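Local coordinates for protein cycloalternan-forming enzyme (Listeria monocytogenes serovar 1/2a, PDB 5F7U) that is a multidomain glycosyl hydrolase family 31 enzyme that combines a TIM-barrel domain with beta-rich domains and binds glycans at several sites, at residues T407-N412 against Y468-N473; N413-A418 against D429-G434; P459-D464 against N473-M478. The protein carries 1 engineered substitution. One frame throughout, in Å; residues are numbered along the deposited sequence.

All three contacts lie in the TIM-barrel domain, in the excursions that follow the second and third barrel strands. Helix 469-481 joins interactions 1 and 3: residues 468-473 face 407-412, residues 473-478 face 459-464, and the centres are about 9 Å apart. Tyr409 OH of interaction 1 lies 2.5 Å from Asp474 OD2 of interaction 3, a probable hydrogen bond. Interaction 2, its centre about 11 Å from that of interaction 1, closes a smaller loop within the sequence that interaction 1 spans. Both line the pocket of the alpha-D-glucopyranose of chain C, where Gln470 CB packs 3.4 Å from Tyr416 OH. Interaction 3, about 19 Å from interaction 2 between centres, packs the next turn of the same helix against 459-464.

Interaction 1: residues T407-N412 against Y468-N473; sequences TYYIWN and YEQRDN. With GLC (alpha-D-glucopyranose), chain C; GLC (alpha-D-glucopyranose), chain F; GLC (alpha-D-glucopyranose), chain B.
The irregular loop 407-412 comes closest to the first turn of helix 469-481 at Thr407, whose CA lies 5.5 Å from Arg471 CA. This loop-to-helix contact lies in the excursions after the second and third TIM-barrel strands, and the helix start forms one wall of a glycan pocket. Thr407 makes an ST turn: OG1 accepts from Tyr409 N in a nearly straight bond (169°) and also bonds to Asp404, while CG2 rests on Gln470 CG at 3.9 Å. Gln470 CG, anti to the backbone N (chi1 -166°), also lies 3.6 Å from Tyr409 OH and 4.1 Å from Ile410 CD1. A bend at the second torsion then turns the amide, 67° from the Tyr409 ring, to partners beyond the two segments: Lys419 N at OE1 and Asp474 OD1 at NE2. Asp474 also takes the Tyr409 hydroxyl. The Arg471 guanidinium turns from the loop to a salt bridge between NH2 and Glu406 OE1. At the N-cap, Tyr468 turns one ring face to the alpha-D-glucopyranose of chain C, whose C6 is 3.6 Å from Tyr468 CE2. Gln470 N donates to sugar O6 at 2.9 Å. Beside it, the extended Glu469 side chain brings OE1 to within 2.6 Å of sugar O4, whose hydroxyl donates to it.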
loop_
_atom_site.group_PDB
_atom_site.type_symbol
_atom_site.label_atom_id
_atom_site.label_comp_id
_atom_site.label_asym_id
_atom_site.label_seq_id
_atom_site.Cartn_x
_atom_site.Cartn_y
_atom_site.Cartn_z
ATOM N N THR A 407 -2.665 -12.768 30.131
ATOM C CA THR A 407 -2.152 -11.408 30.296
ATOM C C THR A 407 -1.579 -10.873 28.979
ATOM O O THR A 407 -1.523 -9.665 28.766
ATOM C CB THR A 407 -1.016 -11.337 31.335
ATOM O OG1 THR A 407 0.133 -12.060 30.864
ATOM C CG2 THR A 407 -1.467 -11.894 32.720
ATOM N N TYR A 408 -1.076 -11.777 28.144
ATOM C CA TYR A 408 -0.365 -11.427 26.906
ATOM C C TYR A 408 0.927 -10.625 27.114
ATOM O O TYR A 408 1.415 -9.988 26.182
ATOM C CB TYR A 408 -1.307 -10.772 25.869
ATOM C CG TYR A 408 -2.344 -11.749 25.415
ATOM C CD1 TYR A 408 -2.044 -12.681 24.414
ATOM C CD2 TYR A 408 -3.598 -11.789 26.023
ATOM C CE1 TYR A 408 -2.970 -13.623 24.024
ATOM C CE2 TYR A 408 -4.545 -12.734 25.645
ATOM C CZ TYR A 408 -4.216 -13.640 24.638
ATOM O OH TYR A 408 -5.147 -14.586 24.262
ATOM N N TYR A 409 1.472 -10.641 28.334
ATOM C CA TYR A 409 2.822 -10.129 28.528
ATOM C C TYR A 409 3.744 -11.098 29.277
ATOM O O TYR A 409 4.904 -10.769 29.536
ATOM C CB TYR A 409 2.825 -8.709 29.133
ATOM C CG TYR A 409 2.240 -8.603 30.518
ATOM C CD1 TYR A 409 3.004 -8.925 31.637
ATOM C CD2 TYR A 409 0.928 -8.143 30.712
ATOM C CE1 TYR A 409 2.467 -8.837 32.915
ATOM C CE2 TYR A 409 0.383 -8.038 31.992
ATOM C CZ TYR A 409 1.162 -8.385 33.084
ATOM O OH TYR A 409 0.666 -8.280 34.370
ATOM N N ILE A 410 3.231 -12.295 29.581
ATOM C CA ILE A 410 3.972 -13.336 30.298
ATOM C C ILE A 410 4.073 -14.549 29.373
ATOM O O ILE A 410 3.088 -14.923 28.726
ATOM C CB ILE A 410 3.278 -13.708 31.626
ATOM C CG1 ILE A 410 3.216 -12.477 32.550
ATOM C CG2 ILE A 410 3.965 -14.897 32.330
ATOM C CD1 ILE A 410 2.353 -12.661 33.798
ATOM N N TRP A 411 5.274 -15.128 29.309
ATOM C CA TRP A 411 5.545 -16.334 28.525
ATOM C C TRP A 411 4.693 -17.503 28.979
ATOM O O TRP A 411 4.479 -17.710 30.192
ATOM C CB TRP A 411 7.040 -16.694 28.587
ATOM C CG TRP A 411 7.825 -15.722 27.803
ATOM C CD1 TRP A 411 8.328 -14.522 28.244
ATOM C CD2 TRP A 411 8.135 -15.807 26.400
ATOM N NE1 TRP A 411 8.960 -13.863 27.191
ATOM C CE2 TRP A 411 8.852 -14.629 26.057
ATOM C CE3 TRP A 411 7.891 -16.776 25.399
ATOM C CZ2 TRP A 411 9.314 -14.379 24.757
ATOM C CZ3 TRP A 411 8.364 -16.525 24.098
ATOM C CH2 TRP A 411 9.069 -15.330 23.802
ATOM N N ASN A 412 4.228 -18.288 28.012
ATOM C CA ASN A 412 3.462 -19.491 28.335
ATOM C C ASN A 412 4.224 -20.407 29.299
ATOM O O ASN A 412 5.448 -20.578 29.181
ATOM C CB ASN A 412 3.096 -20.260 27.059
ATOM C CG ASN A 412 1.838 -21.076 27.222
ATOM O OD1 ASN A 412 1.176 -21.012 28.279
ATOM N ND2 ASN A 412 1.471 -21.832 26.173
ATOM N N TYR A 468 -8.196 -15.962 36.695
ATOM C CA TYR A 468 -6.758 -16.046 36.416
ATOM C C TYR A 468 -6.079 -14.914 37.167
ATOM O O TYR A 468 -6.226 -13.739 36.807
ATOM C CB TYR A 468 -6.462 -15.960 34.903
ATOM C CG TYR A 468 -5.102 -16.487 34.524
ATOM C CD1 TYR A 468 -4.899 -17.853 34.324
ATOM C CD2 TYR A 468 -4.005 -15.617 34.352
ATOM C CE1 TYR A 468 -3.650 -18.355 33.972
ATOM C CE2 TYR A 468 -2.747 -16.109 33.992
ATOM C CZ TYR A 468 -2.576 -17.480 33.801
ATOM O OH TYR A 468 -1.348 -18.008 33.454
ATOM N N GLU A 469 -5.358 -15.279 38.231
ATOM C CA GLU A 469 -4.904 -14.317 39.244
ATOM C C GLU A 469 -4.308 -13.008 38.704
ATOM O O GLU A 469 -4.805 -11.919 39.032
ATOM C CB GLU A 469 -3.941 -14.988 40.225
ATOM C CG GLU A 469 -3.616 -14.139 41.441
ATOM C CD GLU A 469 -2.704 -14.846 42.436
ATOM O OE1 GLU A 469 -2.071 -15.872 42.093
ATOM O OE2 GLU A 469 -2.596 -14.352 43.572
ATOM N N GLN A 470 -3.263 -13.112 37.877
ATOM C CA GLN A 470 -2.577 -11.919 37.368
ATOM C C GLN A 470 -3.477 -11.025 36.535
ATOM O O GLN A 470 -3.430 -9.807 36.670
ATOM C CB GLN A 470 -1.302 -12.271 36.582
ATOM C CG GLN A 470 -0.386 -11.067 36.328
ATOM C CD GLN A 470 0.015 -10.372 37.622
ATOM O OE1 GLN A 470 0.448 -11.019 38.560
ATOM N NE2 GLN A 470 -0.139 -9.057 37.674
ATOM N N ARG A 471 -4.290 -11.651 35.686
ATOM C CA ARG A 471 -5.210 -10.946 34.811
ATOM C C ARG A 471 -6.264 -10.226 35.667
ATOM O O ARG A 471 -6.565 -9.058 35.416
ATOM C CB ARG A 471 -5.847 -11.945 33.846
ATOM C CG ARG A 471 -6.405 -11.371 32.556
ATOM C CD ARG A 471 -7.211 -12.483 31.874
ATOM N NE ARG A 471 -8.590 -12.502 32.372
ATOM C CZ ARG A 471 -9.337 -13.580 32.590
ATOM N NH1 ARG A 471 -10.574 -13.411 33.031
ATOM N NH2 ARG A 471 -8.882 -14.818 32.381
ATOM N N ASP A 472 -6.786 -10.919 36.684
ATOM C CA ASP A 472 -7.759 -10.341 37.627
ATOM C C ASP A 472 -7.177 -9.131 38.378
ATOM O O ASP A 472 -7.814 -8.077 38.444
ATOM C CB ASP A 472 -8.309 -11.422 38.581
ATOM C CG ASP A 472 -9.151 -12.467 37.857
ATOM O OD1 ASP A 472 -9.793 -12.123 36.828
ATOM O OD2 ASP A 472 -9.167 -13.641 38.290
ATOM N N ASN A 473 -5.953 -9.275 38.887
ATOM C CA ASN A 473 -5.227 -8.165 39.523
ATOM C C ASN A 473 -5.088 -6.940 38.605
ATOM O O ASN A 473 -5.410 -5.811 39.001
ATOM C CB ASN A 473 -3.836 -8.621 39.994
ATOM C CG ASN A 473 -3.874 -9.596 41.165
ATOM O OD1 ASN A 473 -4.915 -9.856 41.767
ATOM N ND2 ASN A 473 -2.711 -10.151 41.486
HETATM C C1 GLC C . 1.155 -18.553 37.327
HETATM C C2 GLC C . 1.674 -18.199 38.729
HETATM C C3 GLC C . 0.559 -18.265 39.777
HETATM C C4 GLC C . -0.650 -17.433 39.356
HETATM C C5 GLC C . -1.114 -17.803 37.939
HETATM C C6 GLC C . -2.184 -16.845 37.435
HETATM O O2 GLC C . 2.739 -19.077 39.100
HETATM O O3 GLC C . 1.046 -17.776 41.031
HETATM O O4 GLC C . -1.723 -17.636 40.277
HETATM O O5 GLC C . -0.010 -17.765 37.016
HETATM O O6 GLC C . -1.639 -15.519 37.371
HETATM C C1 GLC F . -4.755 -16.518 17.271
HETATM C C2 GLC F . -6.037 -16.816 18.061
HETATM C C3 GLC F . -6.052 -16.074 19.403
HETATM C C4 GLC F . -4.766 -16.326 20.191
HETATM C C5 GLC F . -3.576 -15.922 19.307
HETATM C C6 GLC F . -2.214 -16.041 19.980
HETATM O O2 GLC F . -7.181 -16.402 17.311
HETATM O O3 GLC F . -7.187 -16.476 20.179
HETATM O O4 GLC F . -4.798 -15.557 21.399
HETATM O O5 GLC F . -3.591 -16.706 18.097
HETATM O O6 GLC F . -1.909 -17.427 20.164
HETATM C C1 GLC B . -2.971 -21.776 36.135
HETATM C C2 GLC B . -2.736 -23.256 36.529
HETATM C C3 GLC B . -1.348 -23.534 37.139
HETATM C C4 GLC B . -0.229 -22.845 36.358
HETATM C C5 GLC B . -0.607 -21.365 36.316
HETATM C C6 GLC B . 0.523 -20.421 35.921
HETATM O O1 GLC B . -3.414 -20.982 37.256
HETATM O O2 GLC B . -3.751 -23.681 37.447
HETATM O O3 GLC B . -1.095 -24.941 37.195
HETATM O O4 GLC B . 1.032 -23.031 37.010
HETATM O O5 GLC B . -1.800 -21.178 35.534
HETATM O O6 GLC B . 0.985 -19.982 37.207
#

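Interaction 2: residues N413-A418 against D429-G434; sequences NATYTA and DFTFNG. With GLC (alpha-D-glucopyranose), chain C.
Asn433 ND2 spends two N-H bonds on the facing segment: one to Asn413 O at 3.0 Å, the other to Thr415 OG1 at 3.3 Å. Both acceptors lie almost in the amide plane, which fixes the rotation of the Asn433 side chain. Thr415 OG1 is presented from the crowded position between its backbone N and carbonyl carbon. Next to this grip, Thr415 and Thr431 form a single antiparallel beta bridge, a hydrogen-bonded pair: Thr415 N reaches Thr431 O at 2.9 Å, and Thr431 N returns the same distance to Thr415 O, both nearly straight. A water extends the pairing between Thr417 N and Asp429 O. Apolar groups gather on one side, where Ala414 CB touches Phe432 CD1 at 3.9 Å and Tyr416 CD2 meets the edge of the Phe430 ring at CD1, 3.7 Å away, the two ring planes 81° apart. Tyr416 serves the glycan pocket. The glucose of chain C lies over one ring face with C2 above the centre, and Tyr416 O accepts from both O2 and O3. Tyr416 OH and GLC O6 share a hydrogen bond of 2.8 Å. Both segments belong to the long loop between barrel strand 396-399 and helix 439-448; Phe430 stacks on Phe425 within that loop, and Tyr416 and Ala418 pack against helix 469-481.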
loop_
_atom_site.group_PDB
_atom_site.type_symbol
_atom_site.label_atom_id
_atom_site.label_comp_id
_atom_site.label_asym_id
_atom_site.label_seq_id
_atom_site.Cartn_x
_atom_site.Cartn_y
_atom_site.Cartn_z
ATOM N N ASN A 413 3.488 -20.959 30.268
ATOM C CA ASN A 413 4.023 -21.896 31.279
ATOM C C ASN A 413 4.945 -21.267 32.338
ATOM O O ASN A 413 5.412 -21.982 33.242
ATOM C CB ASN A 413 4.755 -23.120 30.661
ATOM C CG ASN A 413 3.929 -23.905 29.643
ATOM O OD1 ASN A 413 4.510 -24.555 28.778
ATOM N ND2 ASN A 413 2.597 -23.875 29.747
ATOM N N ALA A 414 5.189 -19.955 32.266
ATOM C CA ALA A 414 6.033 -19.285 33.278
ATOM C C ALA A 414 5.296 -19.211 34.608
ATOM O O ALA A 414 4.091 -18.940 34.650
ATOM C CB ALA A 414 6.447 -17.886 32.821
ATOM N N THR A 415 6.021 -19.473 35.685
ATOM C CA THR A 415 5.452 -19.340 37.031
ATOM C C THR A 415 6.121 -18.164 37.727
ATOM O O THR A 415 7.217 -17.752 37.327
ATOM C CB THR A 415 5.566 -20.639 37.846
ATOM O OG1 THR A 415 6.941 -21.048 37.937
ATOM C CG2 THR A 415 4.738 -21.754 37.201
ATOM N N TYR A 416 5.442 -17.613 38.740
ATOM C CA TYR A 416 5.817 -16.340 39.388
ATOM C C TYR A 416 4.871 -16.066 40.565
ATOM O O TYR A 416 3.772 -16.636 40.630
ATOM C CB TYR A 416 5.719 -15.169 38.388
ATOM C CG TYR A 416 4.367 -15.100 37.699
ATOM C CD1 TYR A 416 3.299 -14.393 38.280
ATOM C CD2 TYR A 416 4.137 -15.774 36.489
ATOM C CE1 TYR A 416 2.051 -14.345 37.663
ATOM C CE2 TYR A 416 2.890 -15.730 35.867
ATOM C CZ TYR A 416 1.857 -15.018 36.456
ATOM O OH TYR A 416 0.636 -14.972 35.845
ATOM N N THR A 417 5.278 -15.174 41.465
ATOM C CA THR A 417 4.361 -14.645 42.462
ATOM C C THR A 417 3.594 -13.506 41.797
ATOM O O THR A 417 4.200 -12.548 41.289
ATOM C CB THR A 417 5.113 -14.185 43.720
ATOM O OG1 THR A 417 5.805 -15.308 44.272
ATOM C CG2 THR A 417 4.149 -13.613 44.781
ATOM N N ALA A 418 2.265 -13.623 41.779
ATOM C CA ALA A 418 1.416 -12.612 41.148
ATOM C C ALA A 418 1.610 -11.253 41.815
ATOM O O ALA A 418 1.881 -11.175 43.027
ATOM C CB ALA A 418 -0.044 -13.023 41.193
ATOM N N ASP A 429 11.822 -12.266 37.917
ATOM C CA ASP A 429 10.603 -12.628 38.653
ATOM C C ASP A 429 10.043 -13.984 38.218
ATOM O O ASP A 429 9.265 -14.595 38.945
ATOM C CB ASP A 429 9.529 -11.538 38.504
ATOM C CG ASP A 429 9.832 -10.281 39.321
ATOM O OD1 ASP A 429 10.384 -10.377 40.448
ATOM O OD2 ASP A 429 9.493 -9.180 38.843
ATOM N N PHE A 430 10.426 -14.448 37.028
ATOM C CA PHE A 430 9.816 -15.651 36.449
ATOM C C PHE A 430 10.674 -16.882 36.622
ATOM O O PHE A 430 11.902 -16.786 36.639
ATOM C CB PHE A 430 9.538 -15.432 34.970
ATOM C CG PHE A 430 8.595 -14.310 34.700
ATOM C CD1 PHE A 430 7.220 -14.462 34.936
ATOM C CD2 PHE A 430 9.069 -13.099 34.194
ATOM C CE1 PHE A 430 6.337 -13.419 34.669
ATOM C CE2 PHE A 430 8.189 -12.052 33.926
ATOM C CZ PHE A 430 6.818 -12.218 34.153
ATOM N N THR A 431 10.011 -18.019 36.807
ATOM C CA THR A 431 10.596 -19.335 36.612
ATOM C C THR A 431 10.035 -19.840 35.277
ATOM O O THR A 431 8.819 -19.997 35.113
ATOM C CB THR A 431 10.215 -20.283 37.763
ATOM O OG1 THR A 431 10.681 -19.733 38.995
ATOM C CG2 THR A 431 10.820 -21.674 37.584
ATOM N N PHE A 432 10.926 -20.085 34.326
ATOM C CA PHE A 432 10.491 -20.474 32.979
ATOM C C PHE A 432 10.444 -21.991 32.842
ATOM O O PHE A 432 11.362 -22.679 33.261
ATOM C CB PHE A 432 11.361 -19.796 31.926
ATOM C CG PHE A 432 11.198 -18.302 31.904
ATOM C CD1 PHE A 432 10.024 -17.728 31.404
ATOM C CD2 PHE A 432 12.200 -17.464 32.399
ATOM C CE1 PHE A 432 9.861 -16.341 31.381
ATOM C CE2 PHE A 432 12.044 -16.081 32.369
ATOM C CZ PHE A 432 10.879 -15.522 31.864
ATOM N N ASN A 433 9.330 -22.491 32.312
ATOM C CA ASN A 433 9.008 -23.915 32.323
ATOM C C ASN A 433 8.472 -24.368 30.969
ATOM O O ASN A 433 8.081 -23.544 30.129
ATOM C CB ASN A 433 7.923 -24.225 33.367
ATOM C CG ASN A 433 8.251 -23.711 34.759
ATOM O OD1 ASN A 433 9.113 -24.251 35.453
ATOM N ND2 ASN A 433 7.525 -22.685 35.190
ATOM N N GLY A 434 8.429 -25.686 30.787
ATOM C CA GLY A 434 7.617 -26.306 29.733
ATOM C C GLY A 434 8.013 -25.867 28.340
ATOM O O GLY A 434 9.118 -26.134 27.902
HETATM C C1 GLC C . 1.155 -18.553 37.327
HETATM C C2 GLC C . 1.674 -18.199 38.729
HETATM C C3 GLC C . 0.559 -18.265 39.777
HETATM C C4 GLC C . -0.650 -17.433 39.356
HETATM C C5 GLC C . -1.114 -17.803 37.939
HETATM C C6 GLC C . -2.184 -16.845 37.435
HETATM O O2 GLC C . 2.739 -19.077 39.100
HETATM O O3 GLC C . 1.046 -17.776 41.031
HETATM O O4 GLC C . -1.723 -17.636 40.277
HETATM O O5 GLC C . -0.010 -17.765 37.016
HETATM O O6 GLC C . -1.639 -15.519 37.371
HETATM O O HOH W 1 7.887 -14.087 41.352
#

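Interaction 3: residues P459-D464 against N473-M478; sequences PVLKDD and NDEEYM
Leu461 is the apolar centre of this contact, its two methyls divided over successive residues of helix 469-481. CD1 rests on Asp474 CB at 3.8 Å, CD2 on Glu475 CB at 3.7 Å, and CB meets Met478 SD at 3.9 Å. CG is anti to the backbone N, but chi2 at 133° is close to eclipsed, so the fit probably costs some strain. The extended Met478 side chain runs antiparallel to that of Leu461, alongside it. At the edge of this patch two acids meet: Asp463 OD2 lies 2.9 Å from Glu475 OE2 and 3.2 Å from Glu475 OE1, with the carboxylate planes 50° apart. Such an approach of like charges could raise the proton affinity of one of them, although Arg494 would counter this. It forms salt bridges through NH1 to Asp463 OD2 and through NH2 to Glu475 OE1. The other oxygen of Asp463, OD1, accepts from Gly465 N and makes a further salt bridge with Arg471 NH1. Farther out, Trp518 of helix 512-520 touches both Leu461 and Met478, while Ile505 packs on Glu475 and Met478 and joins its backbone to that of Leu461. The arrangement is a helix packed on a small two-stranded antiparallel sheet, 460-461 with 505-506, in the excursion that leads from the third strand of the TIM barrel to the fourth.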
loop_
_atom_site.group_PDB
_atom_site.type_symbol
_atom_site.label_atom_id
_atom_site.label_comp_id
_atom_site.label_asym_id
_atom_site.label_seq_id
_atom_site.Cartn_x
_atom_site.Cartn_y
_atom_site.Cartn_z
ATOM N N PRO A 459 -4.779 -4.775 21.980
ATOM C CA PRO A 459 -4.945 -3.545 22.778
ATOM C C PRO A 459 -5.948 -3.709 23.929
ATOM O O PRO A 459 -6.355 -2.727 24.546
ATOM C CB PRO A 459 -5.496 -2.558 21.737
ATOM C CG PRO A 459 -6.326 -3.429 20.820
ATOM C CD PRO A 459 -5.569 -4.731 20.722
ATOM N N VAL A 460 -6.351 -4.947 24.179
ATOM C CA VAL A 460 -7.459 -5.258 25.072
ATOM C C VAL A 460 -6.918 -6.108 26.208
ATOM O O VAL A 460 -6.040 -6.920 25.990
ATOM C CB VAL A 460 -8.601 -5.972 24.285
ATOM C CG1 VAL A 460 -8.137 -7.304 23.682
ATOM C CG2 VAL A 460 -9.858 -6.143 25.130
ATOM N N LEU A 461 -7.423 -5.879 27.422
ATOM C CA LEU A 461 -7.208 -6.800 28.524
ATOM C C LEU A 461 -8.322 -7.839 28.465
ATOM O O LEU A 461 -9.508 -7.501 28.586
ATOM C CB LEU A 461 -7.209 -6.070 29.865
ATOM C CG LEU A 461 -6.950 -6.947 31.095
ATOM C CD1 LEU A 461 -5.920 -6.273 31.991
ATOM C CD2 LEU A 461 -8.230 -7.236 31.857
ATOM N N LYS A 462 -7.922 -9.094 28.262
ATOM C CA LYS A 462 -8.854 -10.189 28.051
ATOM C C LYS A 462 -9.668 -10.429 29.309
ATOM O O LYS A 462 -9.119 -10.447 30.406
ATOM C CB LYS A 462 -8.093 -11.449 27.637
ATOM C CG LYS A 462 -8.948 -12.705 27.630
ATOM C CD LYS A 462 -8.094 -13.942 27.786
ATOM C CE LYS A 462 -8.955 -15.118 28.202
ATOM N NZ LYS A 462 -8.180 -16.373 28.038
ATOM N N ASP A 463 -10.984 -10.586 29.153
ATOM C CA ASP A 463 -11.825 -10.994 30.277
ATOM C C ASP A 463 -12.940 -11.904 29.782
ATOM O O ASP A 463 -13.979 -11.430 29.322
ATOM C CB ASP A 463 -12.390 -9.786 31.041
ATOM C CG ASP A 463 -13.185 -10.181 32.289
ATOM O OD1 ASP A 463 -13.341 -11.390 32.577
ATOM O OD2 ASP A 463 -13.674 -9.272 32.991
ATOM N N ASP A 464 -12.718 -13.208 29.893
ATOM C CA ASP A 464 -13.738 -14.183 29.490
ATOM C C ASP A 464 -14.473 -14.812 30.678
ATOM O O ASP A 464 -15.066 -15.887 30.556
ATOM C CB ASP A 464 -13.108 -15.251 28.605
ATOM C CG ASP A 464 -12.085 -16.096 29.338
ATOM O OD1 ASP A 464 -11.679 -15.750 30.473
ATOM O OD2 ASP A 464 -11.676 -17.119 28.764
ATOM N N ASN A 473 -5.953 -9.275 38.887
ATOM C CA ASN A 473 -5.227 -8.165 39.523
ATOM C C ASN A 473 -5.088 -6.940 38.605
ATOM O O ASN A 473 -5.410 -5.811 39.001
ATOM C CB ASN A 473 -3.836 -8.621 39.994
ATOM C CG ASN A 473 -3.874 -9.596 41.165
ATOM O OD1 ASN A 473 -4.915 -9.856 41.767
ATOM N ND2 ASN A 473 -2.711 -10.151 41.486
ATOM N N ASP A 474 -4.624 -7.180 37.372
ATOM C CA ASP A 474 -4.441 -6.120 36.394
ATOM C C ASP A 474 -5.746 -5.415 36.053
ATOM O O ASP A 474 -5.770 -4.191 35.923
ATOM C CB ASP A 474 -3.801 -6.670 35.116
ATOM C CG ASP A 474 -2.346 -7.081 35.308
ATOM O OD1 ASP A 474 -1.770 -6.879 36.402
ATOM O OD2 ASP A 474 -1.756 -7.606 34.342
ATOM N N GLU A 475 -6.825 -6.191 35.938
ATOM C CA GLU A 475 -8.135 -5.641 35.627
ATOM C C GLU A 475 -8.630 -4.698 36.720
ATOM O O GLU A 475 -9.105 -3.596 36.424
ATOM C CB GLU A 475 -9.162 -6.748 35.400
ATOM C CG GLU A 475 -10.487 -6.173 34.933
ATOM C CD GLU A 475 -11.526 -7.206 34.590
ATOM O OE1 GLU A 475 -12.679 -7.041 35.040
ATOM O OE2 GLU A 475 -11.199 -8.170 33.882
ATOM N N GLU A 476 -8.523 -5.134 37.976
ATOM C CA GLU A 476 -8.940 -4.303 39.100
ATOM C C GLU A 476 -8.192 -2.966 39.121
ATOM O O GLU A 476 -8.808 -1.916 39.299
ATOM C CB GLU A 476 -8.772 -5.056 40.426
ATOM C CG GLU A 476 -9.400 -4.342 41.619
ATOM C CD GLU A 476 -9.448 -5.201 42.873
ATOM O OE1 GLU A 476 -9.207 -6.434 42.776
ATOM O OE2 GLU A 476 -9.743 -4.649 43.962
ATOM N N TYR A 477 -6.877 -3.018 38.898
ATOM C CA TYR A 477 -6.039 -1.819 38.819
ATOM C C TYR A 477 -6.435 -0.904 37.660
ATOM O O TYR A 477 -6.602 0.310 37.841
ATOM C CB TYR A 477 -4.552 -2.200 38.716
ATOM C CG TYR A 477 -3.609 -1.005 38.697
ATOM C CD1 TYR A 477 -3.428 -0.210 39.842
ATOM C CD2 TYR A 477 -2.908 -0.661 37.534
ATOM C CE1 TYR A 477 -2.565 0.879 39.829
ATOM C CE2 TYR A 477 -2.047 0.432 37.512
ATOM C CZ TYR A 477 -1.885 1.199 38.661
ATOM O OH TYR A 477 -1.035 2.281 38.661
ATOM N N MET A 478 -6.573 -1.503 36.474
ATOM C CA MET A 478 -6.934 -0.787 35.261
ATOM C C MET A 478 -8.229 0.009 35.436
ATOM O O MET A 478 -8.286 1.188 35.091
ATOM C CB MET A 478 -7.052 -1.785 34.109
ATOM C CG MET A 478 -7.229 -1.171 32.741
ATOM S SD MET A 478 -7.341 -2.542 31.579
ATOM C CE MET A 478 -7.536 -1.633 30.056
#